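Local structure of oxidoreductase protein (Agrobacterium radiobacter, 5UI9) at residues 125-136 against 179-190; 320-328 against 337-345. The protein binds NAD and a small dihydroxy acid and probably catalyses NAD-dependent oxidation or reduction, as expected of a GFO/IDH/MocA-family oxidoreductase. One frame throughout, in Å; residues are numbered along the deposited sequence.

Interaction 1: 125-136 against 179-190; sequences ENFRWQTPIQAV and LGIHTLDIARFI. With NAD (nicotinamide-adenine-dinucleotide), chain C; 8A1 ((2S)-2,3-dihydroxy-2-methylpropanoic acid), chain D.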
loop_
_atom_site.group_PDB
_atom_site.type_symbol
_atom_site.label_atom_id
_atom_site.label_comp_id
_atom_site.label_asym_id
_atom_site.label_seq_id
_atom_site.Cartn_x
_atom_site.Cartn_y
_atom_site.Cartn_z
ATOM N N GLU A 125 -10.673 15.823 16.072
ATOM C CA GLU A 125 -10.046 14.841 15.207
ATOM C C GLU A 125 -9.260 13.882 16.110
ATOM O O GLU A 125 -8.103 14.152 16.459
ATOM C CB GLU A 125 -9.151 15.571 14.195
ATOM C CG GLU A 125 -8.374 14.678 13.242
ATOM C CD GLU A 125 -9.209 13.540 12.677
ATOM O OE1 GLU A 125 -10.150 13.811 11.899
ATOM O OE2 GLU A 125 -8.926 12.381 13.041
ATOM N N ASN A 126 -9.906 12.772 16.486
ATOM C CA ASN A 126 -9.456 11.956 17.634
ATOM C C ASN A 126 -8.597 10.726 17.300
ATOM O O ASN A 126 -8.057 10.093 18.208
ATOM C CB ASN A 126 -10.642 11.596 18.578
ATOM C CG ASN A 126 -11.771 10.821 17.896
ATOM O OD1 ASN A 126 -11.556 10.064 16.951
ATOM N ND2 ASN A 126 -12.990 11.000 18.395
ATOM N N PHE A 127 -8.430 10.409 16.015
ATOM C CA PHE A 127 -7.672 9.203 15.615
ATOM C C PHE A 127 -6.197 9.305 15.981
ATOM O O PHE A 127 -5.645 8.363 16.539
ATOM C CB PHE A 127 -7.856 8.880 14.127
ATOM C CG PHE A 127 -8.992 7.938 13.853
ATOM C CD1 PHE A 127 -10.268 8.217 14.315
ATOM C CD2 PHE A 127 -8.788 6.765 13.121
ATOM C CE1 PHE A 127 -11.318 7.345 14.072
ATOM C CE2 PHE A 127 -9.838 5.897 12.862
ATOM C CZ PHE A 127 -11.101 6.179 13.342
ATOM N N ARG A 128 -5.577 10.461 15.735
ATOM C CA ARG A 128 -4.188 10.690 16.169
ATOM C C ARG A 128 -3.996 10.621 17.697
ATOM O O ARG A 128 -2.875 10.428 18.170
ATOM C CB ARG A 128 -3.646 12.022 15.636
ATOM C CG ARG A 128 -4.263 13.273 16.269
ATOM C CD ARG A 128 -3.374 14.485 16.088
ATOM N NE ARG A 128 -3.365 14.954 14.706
ATOM C CZ ARG A 128 -2.717 16.033 14.271
ATOM N NH1 ARG A 128 -2.004 16.786 15.104
ATOM N NH2 ARG A 128 -2.797 16.377 12.994
ATOM N N TRP A 129 -5.082 10.797 18.451
ATOM C CA TRP A 129 -5.071 10.672 19.917
ATOM C C TRP A 129 -5.281 9.248 20.456
ATOM O O TRP A 129 -5.275 9.050 21.668
ATOM C CB TRP A 129 -6.091 11.647 20.538
ATOM C CG TRP A 129 -5.639 13.057 20.462
ATOM C CD1 TRP A 129 -6.013 14.001 19.548
ATOM C CD2 TRP A 129 -4.684 13.683 21.325
ATOM N NE1 TRP A 129 -5.357 15.181 19.800
ATOM C CE2 TRP A 129 -4.532 15.014 20.882
ATOM C CE3 TRP A 129 -3.936 13.243 22.428
ATOM C CZ2 TRP A 129 -3.668 15.920 21.511
ATOM C CZ3 TRP A 129 -3.074 14.144 23.059
ATOM C CH2 TRP A 129 -2.949 15.468 22.595
ATOM N N GLN A 130 -5.443 8.261 19.568
ATOM C CA GLN A 130 -5.491 6.854 19.964
ATOM C C GLN A 130 -4.115 6.423 20.482
ATOM O O GLN A 130 -3.084 6.807 19.922
ATOM C CB GLN A 130 -5.876 5.954 18.776
ATOM C CG GLN A 130 -7.301 6.126 18.259
ATOM C CD GLN A 130 -7.554 5.428 16.919
ATOM O OE1 GLN A 130 -8.613 5.613 16.297
ATOM N NE2 GLN A 130 -6.584 4.632 16.465
ATOM N N THR A 131 -4.104 5.626 21.547
ATOM C CA THR A 131 -2.854 5.128 22.141
ATOM C C THR A 131 -1.860 4.507 21.131
ATOM O O THR A 131 -0.689 4.874 21.135
ATOM C CB THR A 131 -3.159 4.154 23.298
ATOM O OG1 THR A 131 -3.953 4.834 24.279
ATOM C CG2 THR A 131 -1.875 3.626 23.959
ATOM N N PRO A 132 -2.314 3.589 20.257
ATOM C CA PRO A 132 -1.354 3.016 19.296
ATOM C C PRO A 132 -0.740 4.028 18.323
ATOM O O PRO A 132 0.429 3.882 17.953
ATOM C CB PRO A 132 -2.184 1.967 18.534
ATOM C CG PRO A 132 -3.605 2.331 18.795
ATOM C CD PRO A 132 -3.616 2.909 20.178
ATOM N N ILE A 133 -1.502 5.050 17.939
ATOM C CA ILE A 133 -0.990 6.081 17.026
ATOM C C ILE A 133 0.011 6.995 17.743
ATOM O O ILE A 133 1.015 7.410 17.166
ATOM C CB ILE A 133 -2.122 6.954 16.419
ATOM C CG1 ILE A 133 -3.255 6.096 15.822
ATOM C CG2 ILE A 133 -1.557 7.924 15.385
ATOM C CD1 ILE A 133 -2.813 5.010 14.882
ATOM N N GLN A 134 -0.290 7.318 18.995
ATOM C CA GLN A 134 0.623 8.065 19.864
ATOM C C GLN A 134 1.932 7.318 20.056
ATOM O O GLN A 134 2.998 7.929 20.051
ATOM C CB GLN A 134 -0.026 8.330 21.229
ATOM C CG GLN A 134 -1.189 9.315 21.171
ATOM C CD GLN A 134 -0.728 10.757 21.076
ATOM O OE1 GLN A 134 0.031 11.227 21.924
ATOM N NE2 GLN A 134 -1.189 11.468 20.052
ATOM N N ALA A 135 1.850 5.997 20.200
ATOM C CA ALA A 135 3.046 5.165 20.347
ATOM C C ALA A 135 3.919 5.171 19.084
ATOM O O ALA A 135 5.140 5.273 19.181
ATOM C CB ALA A 135 2.664 3.745 20.729
ATOM N N VAL A 136 3.298 5.072 17.910
ATOM C CA VAL A 136 4.027 5.172 16.635
ATOM C C VAL A 136 4.766 6.516 16.542
ATOM O O VAL A 136 5.944 6.557 16.186
ATOM C CB VAL A 136 3.089 4.969 15.411
ATOM C CG1 VAL A 136 3.779 5.327 14.091
ATOM C CG2 VAL A 136 2.586 3.530 15.358
ATOM N N LEU A 179 -13.926 8.815 6.850
ATOM C CA LEU A 179 -12.921 7.966 7.485
ATOM C C LEU A 179 -11.508 8.298 7.023
ATOM O O LEU A 179 -10.598 8.424 7.855
ATOM C CB LEU A 179 -13.283 6.500 7.219
ATOM C CG LEU A 179 -12.386 5.362 7.711
ATOM C CD1 LEU A 179 -11.210 5.120 6.776
ATOM C CD2 LEU A 179 -11.926 5.574 9.149
ATOM N N GLY A 180 -11.322 8.434 5.705
ATOM C CA GLY A 180 -10.046 8.857 5.117
ATOM C C GLY A 180 -9.511 10.140 5.724
ATOM O O GLY A 180 -8.301 10.314 5.861
ATOM N N ILE A 181 -10.423 11.038 6.086
ATOM C CA ILE A 181 -10.087 12.254 6.810
ATOM C C ILE A 181 -9.230 11.959 8.057
ATOM O O ILE A 181 -8.269 12.675 8.321
ATOM C CB ILE A 181 -11.374 13.051 7.144
ATOM C CG1 ILE A 181 -11.058 14.502 7.509
ATOM C CG2 ILE A 181 -12.198 12.379 8.238
ATOM C CD1 ILE A 181 -12.260 15.410 7.333
ATOM N N HIS A 182 -9.554 10.887 8.784
ATOM C CA HIS A 182 -8.746 10.433 9.912
ATOM C C HIS A 182 -7.402 9.881 9.462
ATOM O O HIS A 182 -6.363 10.230 10.023
ATOM C CB HIS A 182 -9.432 9.309 10.702
ATOM C CG HIS A 182 -10.720 9.695 11.360
ATOM N ND1 HIS A 182 -10.810 10.704 12.299
ATOM C CD2 HIS A 182 -11.958 9.160 11.261
ATOM C CE1 HIS A 182 -12.057 10.787 12.728
ATOM N NE2 HIS A 182 -12.776 9.868 12.108
ATOM N N THR A 183 -7.432 8.976 8.481
ATOM C CA THR A 183 -6.221 8.276 8.048
ATOM C C THR A 183 -5.200 9.244 7.436
ATOM O O THR A 183 -3.993 9.101 7.645
ATOM C CB THR A 183 -6.546 7.169 7.021
ATOM O OG1 THR A 183 -7.807 6.566 7.332
ATOM C CG2 THR A 183 -5.471 6.104 7.029
ATOM N N LEU A 184 -5.704 10.206 6.668
ATOM C CA LEU A 184 -4.890 11.294 6.119
ATOM C C LEU A 184 -4.307 12.196 7.209
ATOM O O LEU A 184 -3.171 12.669 7.088
ATOM C CB LEU A 184 -5.719 12.139 5.141
ATOM C CG LEU A 184 -6.103 11.436 3.835
ATOM C CD1 LEU A 184 -7.224 12.188 3.132
ATOM C CD2 LEU A 184 -4.890 11.283 2.924
ATOM N N ASP A 185 -5.082 12.434 8.264
ATOM C CA ASP A 185 -4.592 13.201 9.411
ATOM C C ASP A 185 -3.456 12.453 10.100
ATOM O O ASP A 185 -2.467 13.071 10.503
ATOM C CB ASP A 185 -5.700 13.474 10.432
ATOM C CG ASP A 185 -5.266 14.465 11.496
ATOM O OD1 ASP A 185 -5.196 15.671 11.178
ATOM O OD2 ASP A 185 -4.956 14.037 12.633
ATOM N N ILE A 186 -3.602 11.128 10.230
ATOM C CA ILE A 186 -2.543 10.307 10.823
ATOM C C ILE A 186 -1.283 10.381 9.954
ATOM O O ILE A 186 -0.191 10.541 10.477
ATOM C CB ILE A 186 -2.981 8.841 11.061
ATOM C CG1 ILE A 186 -4.073 8.777 12.137
ATOM C CG2 ILE A 186 -1.789 7.985 11.498
ATOM C CD1 ILE A 186 -4.814 7.459 12.220
ATOM N N ALA A 187 -1.439 10.280 8.638
ATOM C CA ALA A 187 -0.294 10.369 7.724
ATOM C C ALA A 187 0.484 11.676 7.935
ATOM O O ALA A 187 1.710 11.662 8.007
ATOM C CB ALA A 187 -0.751 10.243 6.277
ATOM N N ARG A 188 -0.239 12.788 8.069
ATOM C CA ARG A 188 0.368 14.102 8.388
ATOM C C ARG A 188 1.041 14.129 9.750
ATOM O O ARG A 188 2.163 14.609 9.889
ATOM C CB ARG A 188 -0.687 15.205 8.396
ATOM C CG ARG A 188 -1.140 15.673 7.035
ATOM C CD ARG A 188 -1.992 16.928 7.160
ATOM N NE ARG A 188 -1.284 18.001 7.870
ATOM C CZ ARG A 188 -1.627 18.547 9.042
ATOM N NH1 ARG A 188 -2.732 18.195 9.706
ATOM N NH2 ARG A 188 -0.848 19.492 9.551
ATOM N N PHE A 189 0.320 13.638 10.750
ATOM C CA PHE A 189 0.799 13.572 12.130
ATOM C C PHE A 189 2.134 12.829 12.228
ATOM O O PHE A 189 3.046 13.282 12.905
ATOM C CB PHE A 189 -0.278 12.901 12.996
ATOM C CG PHE A 189 0.069 12.789 14.453
ATOM C CD1 PHE A 189 0.373 13.926 15.206
ATOM C CD2 PHE A 189 0.050 11.552 15.091
ATOM C CE1 PHE A 189 0.674 13.818 16.559
ATOM C CE2 PHE A 189 0.349 11.437 16.441
ATOM C CZ PHE A 189 0.655 12.579 17.181
ATOM N N ILE A 190 2.242 11.698 11.524
ATOM C CA ILE A 190 3.445 10.865 11.550
ATOM C C ILE A 190 4.555 11.362 10.613
ATOM O O ILE A 190 5.702 11.467 11.037
ATOM C CB ILE A 190 3.103 9.383 11.226
ATOM C CG1 ILE A 190 2.066 8.830 12.226
ATOM C CG2 ILE A 190 4.354 8.514 11.228
ATOM C CD1 ILE A 190 2.369 9.105 13.689
HETATM P PA NAD C . -26.287 12.052 14.377
HETATM O O1A NAD C . -27.190 12.393 13.212
HETATM O O2A NAD C . -26.496 10.777 15.147
HETATM O O5B NAD C . -26.327 13.268 15.416
HETATM C C5B NAD C . -26.434 14.627 15.014
HETATM C C4B NAD C . -27.386 15.308 15.985
HETATM O O4B NAD C . -27.292 16.717 15.810
HETATM C C3B NAD C . -28.839 14.926 15.746
HETATM O O3B NAD C . -29.433 14.517 16.987
HETATM C C2B NAD C . -29.494 16.178 15.180
HETATM O O2B NAD C . -30.842 16.321 15.628
HETATM C C1B NAD C . -28.600 17.282 15.719
HETATM N N9A NAD C . -28.480 18.523 14.918
HETATM C C8A NAD C . -28.193 18.639 13.606
HETATM N N7A NAD C . -28.132 19.950 13.254
HETATM C C5A NAD C . -28.364 20.688 14.355
HETATM C C6A NAD C . -28.448 22.132 14.704
HETATM N N6A NAD C . -28.264 23.093 13.772
HETATM N N1A NAD C . -28.710 22.460 15.991
HETATM C C2A NAD C . -28.904 21.530 16.950
HETATM N N3A NAD C . -28.842 20.208 16.701
HETATM C C4A NAD C . -28.581 19.737 15.453
HETATM O O3 NAD C . -24.766 12.122 13.863
HETATM P PN NAD C . -23.543 11.328 14.559
HETATM O O1N NAD C . -23.470 9.920 14.023
HETATM O O2N NAD C . -23.593 11.543 16.051
HETATM O O5D NAD C . -22.328 12.140 13.914
HETATM C C5D NAD C . -22.177 13.527 14.189
HETATM C C4D NAD C . -20.789 13.948 13.746
HETATM O O4D NAD C . -19.827 13.192 14.488
HETATM C C3D NAD C . -20.551 13.677 12.268
HETATM O O3D NAD C . -19.975 14.832 11.647
HETATM C C2D NAD C . -19.598 12.494 12.243
HETATM O O2D NAD C . -18.660 12.550 11.168
HETATM C C1D NAD C . -18.886 12.604 13.590
HETATM N N1N NAD C . -18.363 11.343 14.147
HETATM C C2N NAD C . -17.110 11.369 14.636
HETATM C C3N NAD C . -16.508 10.249 15.189
HETATM C C7N NAD C . -15.102 10.372 15.709
HETATM O O7N NAD C . -14.747 11.431 16.221
HETATM N N7N NAD C . -14.258 9.342 15.614
HETATM C C4N NAD C . -17.235 9.059 15.233
HETATM C C5N NAD C . -18.537 9.039 14.730
HETATM C C6N NAD C . -19.089 10.203 14.194
HETATM O OXT 8A1 D . -14.921 7.323 13.726
HETATM C C 8A1 D . -15.467 7.887 12.747
HETATM O O 8A1 D . -15.279 9.095 12.479
HETATM C CA 8A1 D . -16.373 7.086 11.848
HETATM C CB 8A1 D . -15.508 6.597 10.687
HETATM O O1 8A1 D . -16.209 5.661 9.861
HETATM O O2 8A1 D . -17.439 7.919 11.361
HETATM C C3 8A1 D . -17.002 5.930 12.628
HETATM O O HOH W 1 -6.376 11.924 13.478
#
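A buried contact of stacked rings, ion pairs and apolar side chains joins the turn after strand 121-124 of the nucleotide-binding sheet, and the start of helix 131-141, to helix 175-191. F127 and H182 form an offset stack, centroids 3.8 Å apart and planes at 11°, with CD1 of F127 over the centre of the imidazole. Both ring nitrogens of H182 are engaged in its plane. ND1 donates almost straight, at 173°, to the syn lone pair of E125 OE2 over 2.6 Å, while NE2 donates to O of the bound 2,3-dihydroxy-2-methylpropanoic acid over 2.6 Å. Carboxylate and ligand oxygen together hold the imidazole in its rotation. The carboxylates of E125 and D185 come near each other, and a water spans them, donating to OE2 of E125 and OD2 of D185 and accepting from the backbone N of R128. D185 is also gripped side-on by R128, NE reaching OD2 at 2.8 Å and NH2 reaching OD1 at 3.1 Å. T322 hydrogen-bonds to D185 OD1, and R188, in a long ion pair with D185, forms salt bridges with D193 and D318. R128 CB lies over one face of the F189 ring; a bend at chi3 then turns the guanidinium over the same ring, its plane 27° from it. Farther along, I133 CG2 touches both I186 CG2 and F189 CD2. N126 OD1 accepts from NAD N7N at 3.1 Å, with a weak return bond from ND2, which also pairs with H124. Rossmann-domain turn and C-terminal-domain helix together form the cofactor-substrate junction of a GFO/IDH/MocA-type oxidoreductase.

Interaction 2: 320-328 against 337-345; sequences LKTFALVEA and RTVDIGAML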
loop_
_atom_site.group_PDB
_atom_site.type_symbol
_atom_site.label_atom_id
_atom_site.label_comp_id
_atom_site.label_asym_id
_atom_site.label_seq_id
_atom_site.Cartn_x
_atom_site.Cartn_y
_atom_site.Cartn_z
ATOM N N LEU A 320 -6.951 22.482 8.488
ATOM C CA LEU A 320 -6.990 22.882 7.066
ATOM C C LEU A 320 -6.028 22.053 6.211
ATOM O O LEU A 320 -6.335 21.729 5.068
ATOM C CB LEU A 320 -6.633 24.363 6.896
ATOM C CG LEU A 320 -7.550 25.434 7.486
ATOM C CD1 LEU A 320 -6.950 26.815 7.255
ATOM C CD2 LEU A 320 -8.953 25.340 6.897
ATOM N N LYS A 321 -4.867 21.715 6.770
ATOM C CA LYS A 321 -3.851 20.947 6.037
ATOM C C LYS A 321 -4.217 19.466 5.901
ATOM O O LYS A 321 -3.727 18.793 4.998
ATOM C CB LYS A 321 -2.466 21.150 6.655
ATOM C CG LYS A 321 -1.942 22.573 6.432
ATOM C CD LYS A 321 -0.620 22.849 7.135
ATOM C CE LYS A 321 -0.830 23.197 8.598
ATOM N NZ LYS A 321 0.461 23.379 9.316
ATOM N N THR A 322 -5.072 18.973 6.795
ATOM C CA THR A 322 -5.702 17.666 6.641
ATOM C C THR A 322 -6.875 17.760 5.667
ATOM O O THR A 322 -6.978 16.953 4.734
ATOM C CB THR A 322 -6.180 17.113 8.000
ATOM O OG1 THR A 322 -5.038 16.765 8.791
ATOM C CG2 THR A 322 -7.063 15.882 7.830
ATOM N N PHE A 323 -7.757 18.733 5.889
ATOM C CA PHE A 323 -8.965 18.861 5.071
ATOM C C PHE A 323 -8.665 19.073 3.592
ATOM O O PHE A 323 -9.359 18.521 2.745
ATOM C CB PHE A 323 -9.905 19.969 5.572
ATOM C CG PHE A 323 -11.289 19.848 5.008
ATOM C CD1 PHE A 323 -11.595 20.378 3.756
ATOM C CD2 PHE A 323 -12.269 19.143 5.690
ATOM C CE1 PHE A 323 -12.857 20.226 3.206
ATOM C CE2 PHE A 323 -13.541 18.999 5.151
ATOM C CZ PHE A 323 -13.833 19.542 3.908
ATOM N N ALA A 324 -7.643 19.873 3.296
ATOM C CA ALA A 324 -7.135 20.043 1.927
ATOM C C ALA A 324 -6.864 18.715 1.220
ATOM O O ALA A 324 -7.149 18.583 0.028
ATOM C CB ALA A 324 -5.871 20.886 1.934
ATOM N N LEU A 325 -6.322 17.749 1.965
ATOM C CA LEU A 325 -6.005 16.427 1.422
ATOM C C LEU A 325 -7.268 15.665 1.051
ATOM O O LEU A 325 -7.271 14.939 0.058
ATOM C CB LEU A 325 -5.160 15.592 2.396
ATOM C CG LEU A 325 -3.877 16.200 2.971
ATOM C CD1 LEU A 325 -3.186 15.221 3.909
ATOM C CD2 LEU A 325 -2.908 16.663 1.892
ATOM N N VAL A 326 -8.331 15.835 1.838
ATOM C CA VAL A 326 -9.633 15.230 1.530
ATOM C C VAL A 326 -10.197 15.790 0.219
ATOM O O VAL A 326 -10.582 15.030 -0.670
ATOM C CB VAL A 326 -10.654 15.421 2.680
ATOM C CG1 VAL A 326 -12.071 15.032 2.254
ATOM C CG2 VAL A 326 -10.232 14.609 3.896
ATOM N N GLU A 327 -10.239 17.115 0.110
ATOM C CA GLU A 327 -10.759 17.772 -1.087
ATOM C C GLU A 327 -9.881 17.464 -2.316
ATOM O O GLU A 327 -10.399 17.242 -3.406
ATOM C CB GLU A 327 -10.900 19.283 -0.845
ATOM C CG GLU A 327 -11.601 20.036 -1.968
ATOM C CD GLU A 327 -12.127 21.393 -1.528
ATOM O OE1 GLU A 327 -13.041 21.419 -0.675
ATOM O OE2 GLU A 327 -11.627 22.429 -2.029
ATOM N N ALA A 328 -8.562 17.426 -2.118
ATOM C CA ALA A 328 -7.625 17.050 -3.176
ATOM C C ALA A 328 -7.816 15.605 -3.646
ATOM O O ALA A 328 -7.671 15.323 -4.830
ATOM C CB ALA A 328 -6.193 17.261 -2.714
ATOM N N ARG A 337 -5.789 13.074 -12.059
ATOM C CA ARG A 337 -4.575 13.889 -12.052
ATOM C C ARG A 337 -4.001 14.038 -10.631
ATOM O O ARG A 337 -4.730 13.958 -9.636
ATOM C CB ARG A 337 -4.883 15.270 -12.646
ATOM N N THR A 338 -2.689 14.241 -10.553
ATOM C CA THR A 338 -2.020 14.587 -9.301
ATOM C C THR A 338 -2.383 16.030 -8.933
ATOM O O THR A 338 -2.495 16.886 -9.810
ATOM C CB THR A 338 -0.490 14.427 -9.431
ATOM O OG1 THR A 338 -0.187 13.082 -9.824
ATOM C CG2 THR A 338 0.226 14.738 -8.112
ATOM N N VAL A 339 -2.571 16.288 -7.640
ATOM C CA VAL A 339 -3.008 17.601 -7.155
ATOM C C VAL A 339 -1.937 18.207 -6.251
ATOM O O VAL A 339 -1.429 17.537 -5.356
ATOM C CB VAL A 339 -4.354 17.504 -6.397
ATOM C CG1 VAL A 339 -4.757 18.853 -5.810
ATOM C CG2 VAL A 339 -5.446 16.990 -7.323
ATOM N N ASP A 340 -1.624 19.481 -6.493
ATOM C CA ASP A 340 -0.703 20.255 -5.661
ATOM C C ASP A 340 -1.455 20.761 -4.429
ATOM O O ASP A 340 -2.414 21.526 -4.552
ATOM C CB ASP A 340 -0.142 21.437 -6.470
ATOM C CG ASP A 340 0.955 22.209 -5.735
ATOM O OD1 ASP A 340 0.921 22.325 -4.489
ATOM O OD2 ASP A 340 1.852 22.734 -6.425
ATOM N N ILE A 341 -0.990 20.360 -3.248
ATOM C CA ILE A 341 -1.636 20.742 -1.989
ATOM C C ILE A 341 -1.316 22.195 -1.627
ATOM O O ILE A 341 -2.206 22.930 -1.186
ATOM C CB ILE A 341 -1.238 19.796 -0.832
ATOM C CG1 ILE A 341 -1.605 18.337 -1.172
ATOM C CG2 ILE A 341 -1.892 20.227 0.478
ATOM C CD1 ILE A 341 -3.058 18.116 -1.556
ATOM N N GLY A 342 -0.058 22.597 -1.817
ATOM C CA GLY A 342 0.381 23.975 -1.571
ATOM C C GLY A 342 -0.459 25.028 -2.277
ATOM O O GLY A 342 -0.777 26.065 -1.692
ATOM N N ALA A 343 -0.838 24.746 -3.524
ATOM C CA ALA A 343 -1.665 25.654 -4.331
ATOM C C ALA A 343 -3.078 25.872 -3.777
ATOM O O ALA A 343 -3.695 26.891 -4.063
ATOM C CB ALA A 343 -1.744 25.157 -5.772
ATOM N N MET A 344 -3.584 24.919 -2.996
ATOM C CA MET A 344 -4.919 25.018 -2.396
ATOM C C MET A 344 -4.957 25.878 -1.137
ATOM O O MET A 344 -6.001 26.437 -0.824
ATOM C CB MET A 344 -5.456 23.629 -2.037
ATOM C CG MET A 344 -5.549 22.657 -3.199
ATOM S SD MET A 344 -5.954 20.999 -2.625
ATOM C CE MET A 344 -7.729 21.142 -2.414
ATOM N N LEU A 345 -3.842 25.966 -0.411
ATOM C CA LEU A 345 -3.810 26.622 0.905
ATOM C C LEU A 345 -3.354 28.079 0.835
ATOM O O LEU A 345 -2.845 28.570 -0.171
ATOM C CB LEU A 345 -2.912 25.835 1.867
ATOM C CG LEU A 345 -3.393 24.406 2.169
ATOM C CD1 LEU A 345 -2.265 23.571 2.757
ATOM C CD2 LEU A 345 -4.606 24.416 3.092
ATOM O OXT LEU A 345 -3.493 28.806 1.811
#
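With CG1 beside the backbone N (chi1 -58°) and a second bend at chi2 (-54°), I341 drives CD1 into the face of helix 316-335, whereas M344 runs out straight through chi2 and turns at chi3 (81°) to lay its methyl along the same helix. The I341 methyl ends 3.4 Å from A328 CB, tighter than ordinary van der Waals contact, and its flank crosses L325 at about a right angle, CG1 lying 3.7 Å from L325 CD2. A328 is touched from three directions, since V339 CG1 and M344 SD also pack against its CB, the sulfur at 3.7 Å. M344 CE rests 3.6 Å from the carbonyl O of A324 and also meets the aliphatic part of E327. At the chain terminus, L345 splits its two methyls: CD2 lies 3.9 Å from A324 CB, and CD1 lies 3.8 Å from K321 CG. The small alanines A324 and A328, one helical turn apart, probably allow the tail to come close. No hydrogen bond crosses this apolar contact; the tail's turn is instead held internally by an Asx motif, in which A343 N donates to D340 OD1 from above the carboxylate plane. V339 and I341 pair through their backbones with L197 and A195, placing strand 339-340 as the outermost strand of the mixed sheet within this chain, while L104 of helix 104-116 touches both A324 and M344, and helix 175-191 lies against L325 and V326.

How the interactions relate
Helix 316-335 connects the two contacts, whose centres lie 18 Å apart. T322 within 320-328 reaches into the network of interaction 1: its OG1 lies 2.6 Å from D185 OD1 and 2.9 Å from R188 NH1, both probable hydrogen bonds, and its CG2 packs 3.5 Å from I181 O. R188 CD also touches K321 O at 3.3 Å. Helix 175-191 thus meets the nicotinamide and substrate site through H182 and helix 316-335 through D185 and R188. Interaction 1 contributes directly to the pockets for NAD and the dihydroxy acid, whereas interaction 2, whose centre lies about 17 Å from the centre of the chain, packs the C-terminal tail against helix 316-335.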